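Local structure of phosphodiesterase (7D7P) at residues V113-T118 with I141-H146; I211-N216 with V251-L256. The protein is a phosphodiesterase of the HD superfamily, with an all-helical fold built around a site that holds zinc and magnesium ions. All coordinates share one frame; numbering follows the deposited sequence.

How the interactions relate
Following the chain from its N terminus, interaction 1 comes first: helix 109-126 and helix 133-145 are folded back on each other, closing a loop of 22 mostly helical residues. Interaction 2 opens only later, when helix 200-215 meets helix 245-260 and closes a second loop, so the two lie in series and neither nest nor cross. In space the centres of interaction 1 and interaction 2 are about 12 Å apart. Leu256 joins them: its CD1 lies 3.8 Å from Ala143 CB and also packs on Val115 CG1, while Ile214 CG1 touches Ala142 O and His146 CA. Together they tie four helices beside the metal site.

Interaction 1. Residues V113-T118 with I141-H146; sequences VMVLHT and IAALSH. With ZN (zinc ion), chain G.
The imidazole of His146 meets Val115 tip to tip: Val115 CG2 approaches the ring obliquely and stands 3.5 Å from His146 CE1. At the ring edge, in its plane, lies water 1, a ligand of the same zinc ion that His146 NE2 binds at 2.2 Å. The ring of His111, also a zinc ligand, meets that of His146 with the planes at about 65°. The other ring nitrogen is held from within its own segment, since His146 ND1 donates to Ala143 O over 2.7 Å, with an N-H...O angle of 153° and the acceptor tilted somewhat from the ring plane. With both nitrogens engaged the rotation of the ring is fixed, and the carbonyl of Ala143 acts as a second-shell group that orients the metal ligand. The side chain reaches this place because CG sits between the backbone N and the carbonyl carbon. With Asp147 and Asp260 the two histidines form the two-histidine, two-aspartate metal set characteristic of the HD superfamily.

Away from the ring the contact is carbon packing, partly against backbone atoms, and no hydrogen bond crosses it. The segments 113-118 and 141-145 run nearly antiparallel, at 155°, their axes 7.6 Å apart, a close approach made possible by Ala143, whose CB rests 3.7 Å from Leu116 CA. Val115 CG1 packs on the same methyl. Farther along, Leu144 turns its CD1 to Leu116 CB at 3.9 Å and to the backbone of Val113, while the two leucine side chains cross obliquely and bring their CD2 atoms together.

The pair is buried within the helical bundle. Helix 245-260 covers Val115 and Ala143 through Leu256, whereas Leu144 packs against Trp93 and Leu94 of helix 87-99.

Interaction 2. Residues I211-N216 with V251-L256; sequences INCILN and VLAVLL
Leu252 meets Cys213 at the start of the contact, its CB lying 3.9 Å from Cys213 SG. The sulfur, anti to its own carbonyl carbon (chi1 -74°), lies against the backbone at the next residue, 3.6 Å from Ala253 N. Ala253 fills the centre: its methyl points at helix 200-215 and is met by Asn212 OD1 at 3.7 Å and, less closely, by the side chain of Asn216, from CB to ND2. That amide is held at both ends: Asn216 ND2 donates to Asn212 O over 2.9 Å from above the carbonyl plane, on the face opposite Asn216 N, and OD1 accepts from Lys225. Water 3 donates to Ala253 O and Cys213 O, linking the two backbones. Last comes Leu256, whose CD2 presses on Cys213 CB at 3.6 Å and touches Cys213 O.

Segments 211-215 and 251-256 run at 39° with axes 8.6 Å apart; Cys213 and Ala253, both small, face each other where their CA atoms come nearest. This close, water-bridged packing around an alanine joins helix 200-215 to helix 245-260. Met139 of helix 133-145 packs on Cys213, Leu252 and Leu256; helix 109-126 meets Leu255 and Leu256, and helix 174-187 borders Ile214.

Interaction 1. Residues V113-T118 with I141-H146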
loop_
_atom_site.group_PDB
_atom_site.type_symbol
_atom_site.label_atom_id
_atom_site.label_comp_id
_atom_site.label_asym_id
_atom_site.label_seq_id
_atom_site.Cartn_x
_atom_site.Cartn_y
_atom_site.Cartn_z
ATOM N N VAL A 113 -1.997 -16.130 -25.592
ATOM C CA VAL A 113 -3.422 -16.453 -25.620
ATOM C C VAL A 113 -4.132 -15.841 -24.418
ATOM O O VAL A 113 -5.273 -15.375 -24.525
ATOM C CB VAL A 113 -3.624 -17.979 -25.684
ATOM C CG1 VAL A 113 -5.110 -18.326 -25.700
ATOM C CG2 VAL A 113 -2.923 -18.551 -26.905
ATOM N N MET A 114 -3.464 -15.829 -23.260
ATOM C CA MET A 114 -4.027 -15.184 -22.075
ATOM C C MET A 114 -4.292 -13.703 -22.319
ATOM O O MET A 114 -5.322 -13.169 -21.893
ATOM C CB MET A 114 -3.083 -15.362 -20.884
ATOM C CG MET A 114 -3.119 -16.744 -20.256
ATOM S SD MET A 114 -4.592 -16.983 -19.251
ATOM C CE MET A 114 -4.046 -16.347 -17.665
ATOM N N VAL A 115 -3.368 -13.019 -22.996
ATOM C CA VAL A 115 -3.552 -11.596 -23.252
ATOM C C VAL A 115 -4.617 -11.381 -24.320
ATOM O O VAL A 115 -5.395 -10.420 -24.258
ATOM C CB VAL A 115 -2.207 -10.948 -23.632
ATOM C CG1 VAL A 115 -2.396 -9.490 -24.039
ATOM C CG2 VAL A 115 -1.242 -11.050 -22.467
ATOM N N LEU A 116 -4.681 -12.275 -25.310
ATOM C CA LEU A 116 -5.745 -12.193 -26.306
ATOM C C LEU A 116 -7.112 -12.372 -25.658
ATOM O O LEU A 116 -8.036 -11.588 -25.903
ATOM C CB LEU A 116 -5.531 -13.237 -27.403
ATOM C CG LEU A 116 -6.752 -13.445 -28.308
ATOM C CD1 LEU A 116 -7.021 -12.202 -29.144
ATOM C CD2 LEU A 116 -6.590 -14.667 -29.200
ATOM N N HIS A 117 -7.256 -13.401 -24.820
ATOM C CA HIS A 117 -8.550 -13.672 -24.200
ATOM C C HIS A 117 -8.945 -12.568 -23.227
ATOM O O HIS A 117 -10.115 -12.172 -23.170
ATOM C CB HIS A 117 -8.521 -15.026 -23.493
ATOM C CG HIS A 117 -9.844 -15.439 -22.930
ATOM N ND1 HIS A 117 -10.242 -15.117 -21.650
ATOM C CD2 HIS A 117 -10.864 -16.143 -23.476
ATOM C CE1 HIS A 117 -11.451 -15.606 -21.431
ATOM N NE2 HIS A 117 -11.850 -16.233 -22.523
ATOM N N THR A 118 -7.985 -12.063 -22.449
ATOM C CA THR A 118 -8.285 -10.986 -21.509
ATOM C C THR A 118 -8.635 -9.697 -22.244
ATOM O O THR A 118 -9.489 -8.929 -21.785
ATOM C CB THR A 118 -7.099 -10.771 -20.568
ATOM O OG1 THR A 118 -6.737 -12.022 -19.967
ATOM C CG2 THR A 118 -7.446 -9.765 -19.474
ATOM N N ILE A 141 -5.060 -8.918 -33.090
ATOM C CA ILE A 141 -3.745 -9.234 -33.641
ATOM C C ILE A 141 -2.643 -8.741 -32.711
ATOM O O ILE A 141 -1.667 -9.454 -32.451
ATOM C CB ILE A 141 -3.602 -8.637 -35.054
ATOM C CG1 ILE A 141 -4.619 -9.268 -36.008
ATOM C CG2 ILE A 141 -2.182 -8.822 -35.576
ATOM C CD1 ILE A 141 -4.686 -8.591 -37.365
ATOM N N ALA A 142 -2.782 -7.518 -32.192
ATOM C CA ALA A 142 -1.750 -6.957 -31.326
ATOM C C ALA A 142 -1.583 -7.778 -30.053
ATOM O O ALA A 142 -0.454 -8.013 -29.605
ATOM C CB ALA A 142 -2.085 -5.506 -30.983
ATOM N N ALA A 143 -2.694 -8.219 -29.456
ATOM C CA ALA A 143 -2.617 -8.968 -28.203
ATOM C C ALA A 143 -1.883 -10.290 -28.390
ATOM O O ALA A 143 -1.062 -10.679 -27.550
ATOM C CB ALA A 143 -4.022 -9.211 -27.648
ATOM N N LEU A 144 -2.164 -10.994 -29.485
ATOM C CA LEU A 144 -1.519 -12.282 -29.720
ATOM C C LEU A 144 -0.062 -12.119 -30.136
ATOM O O LEU A 144 0.752 -13.020 -29.903
ATOM C CB LEU A 144 -2.290 -13.057 -30.786
ATOM C CG LEU A 144 -2.366 -14.578 -30.685
ATOM C CD1 LEU A 144 -2.625 -15.042 -29.261
ATOM C CD2 LEU A 144 -3.462 -15.066 -31.608
ATOM N N SER A 145 0.285 -10.982 -30.734
ATOM C CA SER A 145 1.614 -10.738 -31.278
ATOM C C SER A 145 2.508 -9.926 -30.351
ATOM O O SER A 145 3.659 -9.656 -30.707
ATOM C CB SER A 145 1.496 -10.006 -32.622
ATOM O OG SER A 145 0.693 -10.725 -33.542
ATOM N N HIS A 146 2.016 -9.537 -29.173
ATOM C CA HIS A 146 2.672 -8.482 -28.405
ATOM C C HIS A 146 4.005 -8.907 -27.797
ATOM O O HIS A 146 4.783 -8.037 -27.398
ATOM C CB HIS A 146 1.742 -7.979 -27.301
ATOM C CG HIS A 146 1.763 -8.823 -26.068
ATOM N ND1 HIS A 146 1.071 -10.011 -25.968
ATOM C CD2 HIS A 146 2.400 -8.658 -24.885
ATOM C CE1 HIS A 146 1.277 -10.537 -24.774
ATOM N NE2 HIS A 146 2.079 -9.736 -24.098
HETATM ZN ZN ZN G . 3.316 -9.776 -22.281
HETATM O O HOH W 1 4.487 -7.617 -22.700
HETATM O O HOH W 2 4.646 -9.763 -20.311
#

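Interaction 2. Residues I211-N216 with V251-L256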
loop_
_atom_site.group_PDB
_atom_site.type_symbol
_atom_site.label_atom_id
_atom_site.label_comp_id
_atom_site.label_asym_id
_atom_site.label_seq_id
_atom_site.Cartn_x
_atom_site.Cartn_y
_atom_site.Cartn_z
ATOM N N ILE A 211 0.926 -0.847 -33.634
ATOM C CA ILE A 211 2.223 -0.304 -33.236
ATOM C C ILE A 211 2.116 0.393 -31.885
ATOM O O ILE A 211 2.890 0.115 -30.959
ATOM C CB ILE A 211 2.766 0.647 -34.318
ATOM C CG1 ILE A 211 3.194 -0.136 -35.562
ATOM C CG2 ILE A 211 3.934 1.469 -33.769
ATOM C CD1 ILE A 211 3.478 0.744 -36.773
ATOM N N ASN A 212 1.145 1.301 -31.747
ATOM C CA ASN A 212 1.032 2.084 -30.521
ATOM C C ASN A 212 0.710 1.202 -29.322
ATOM O O ASN A 212 1.238 1.419 -28.227
ATOM C CB ASN A 212 -0.031 3.172 -30.682
ATOM C CG ASN A 212 -0.120 4.084 -29.470
ATOM O OD1 ASN A 212 -0.972 3.901 -28.598
ATOM N ND2 ASN A 212 0.765 5.073 -29.408
ATOM N N CYS A 213 -0.147 0.197 -29.505
ATOM C CA CYS A 213 -0.545 -0.627 -28.370
ATOM C C CYS A 213 0.581 -1.556 -27.933
ATOM O O CYS A 213 0.806 -1.734 -26.730
ATOM C CB CYS A 213 -1.815 -1.411 -28.704
ATOM S SG CYS A 213 -3.311 -0.377 -28.712
ATOM N N ILE A 214 1.311 -2.143 -28.888
ATOM C CA ILE A 214 2.423 -3.018 -28.519
ATOM C C ILE A 214 3.553 -2.216 -27.882
ATOM O O ILE A 214 4.145 -2.641 -26.880
ATOM C CB ILE A 214 2.911 -3.817 -29.742
ATOM C CG1 ILE A 214 1.879 -4.878 -30.131
ATOM C CG2 ILE A 214 4.258 -4.474 -29.455
ATOM C CD1 ILE A 214 2.248 -5.672 -31.373
ATOM N N LEU A 215 3.871 -1.046 -28.443
ATOM C CA LEU A 215 4.921 -0.214 -27.861
ATOM C C LEU A 215 4.549 0.263 -26.465
ATOM O O LEU A 215 5.433 0.495 -25.631
ATOM C CB LEU A 215 5.216 0.983 -28.766
ATOM C CG LEU A 215 6.021 0.719 -30.041
ATOM C CD1 LEU A 215 6.206 2.006 -30.829
ATOM C CD2 LEU A 215 7.371 0.093 -29.714
ATOM N N ASN A 216 3.256 0.411 -26.185
ATOM C CA ASN A 216 2.815 0.817 -24.858
ATOM C C ASN A 216 2.747 -0.342 -23.869
ATOM O O ASN A 216 2.393 -0.118 -22.706
ATOM C CB ASN A 216 1.458 1.518 -24.942
ATOM C CG ASN A 216 1.595 3.023 -25.094
ATOM O OD1 ASN A 216 1.939 3.724 -24.142
ATOM N ND2 ASN A 216 1.343 3.524 -26.299
ATOM N N VAL A 251 -6.997 4.866 -24.954
ATOM C CA VAL A 251 -7.772 3.904 -24.174
ATOM C C VAL A 251 -7.450 2.478 -24.604
ATOM O O VAL A 251 -7.310 1.580 -23.765
ATOM C CB VAL A 251 -9.276 4.213 -24.300
ATOM C CG1 VAL A 251 -10.112 3.067 -23.746
ATOM C CG2 VAL A 251 -9.606 5.518 -23.589
ATOM N N LEU A 252 -7.327 2.246 -25.914
ATOM C CA LEU A 252 -6.947 0.919 -26.393
ATOM C C LEU A 252 -5.574 0.518 -25.867
ATOM O O LEU A 252 -5.368 -0.631 -25.459
ATOM C CB LEU A 252 -6.968 0.882 -27.921
ATOM C CG LEU A 252 -8.291 1.240 -28.601
ATOM C CD1 LEU A 252 -8.161 1.139 -30.113
ATOM C CD2 LEU A 252 -9.417 0.353 -28.094
ATOM N N ALA A 253 -4.621 1.454 -25.873
ATOM C CA ALA A 253 -3.308 1.173 -25.306
ATOM C C ALA A 253 -3.404 0.885 -23.813
ATOM O O ALA A 253 -2.697 0.013 -23.295
ATOM C CB ALA A 253 -2.364 2.347 -25.568
ATOM N N VAL A 254 -4.273 1.610 -23.107
ATOM C CA VAL A 254 -4.464 1.368 -21.681
ATOM C C VAL A 254 -5.041 -0.025 -21.448
ATOM O O VAL A 254 -4.633 -0.735 -20.521
ATOM C CB VAL A 254 -5.355 2.470 -21.074
ATOM C CG1 VAL A 254 -5.931 2.032 -19.734
ATOM C CG2 VAL A 254 -4.569 3.768 -20.926
ATOM N N LEU A 255 -5.983 -0.447 -22.297
ATOM C CA LEU A 255 -6.641 -1.734 -22.089
ATOM C C LEU A 255 -5.714 -2.902 -22.409
ATOM O O LEU A 255 -5.735 -3.921 -21.707
ATOM C CB LEU A 255 -7.917 -1.813 -22.928
ATOM C CG LEU A 255 -9.076 -0.928 -22.458
ATOM C CD1 LEU A 255 -10.262 -1.039 -23.404
ATOM C CD2 LEU A 255 -9.484 -1.289 -21.034
ATOM N N LEU A 256 -4.901 -2.788 -23.465
ATOM C CA LEU A 256 -3.972 -3.871 -23.778
ATOM C C LEU A 256 -2.912 -4.015 -22.693
ATOM O O LEU A 256 -2.514 -5.135 -22.350
ATOM C CB LEU A 256 -3.309 -3.646 -25.137
ATOM C CG LEU A 256 -2.343 -4.776 -25.525
ATOM C CD1 LEU A 256 -3.096 -6.091 -25.689
ATOM C CD2 LEU A 256 -1.538 -4.455 -26.781
HETATM O O HOH W 3 -0.239 -1.168 -24.206
#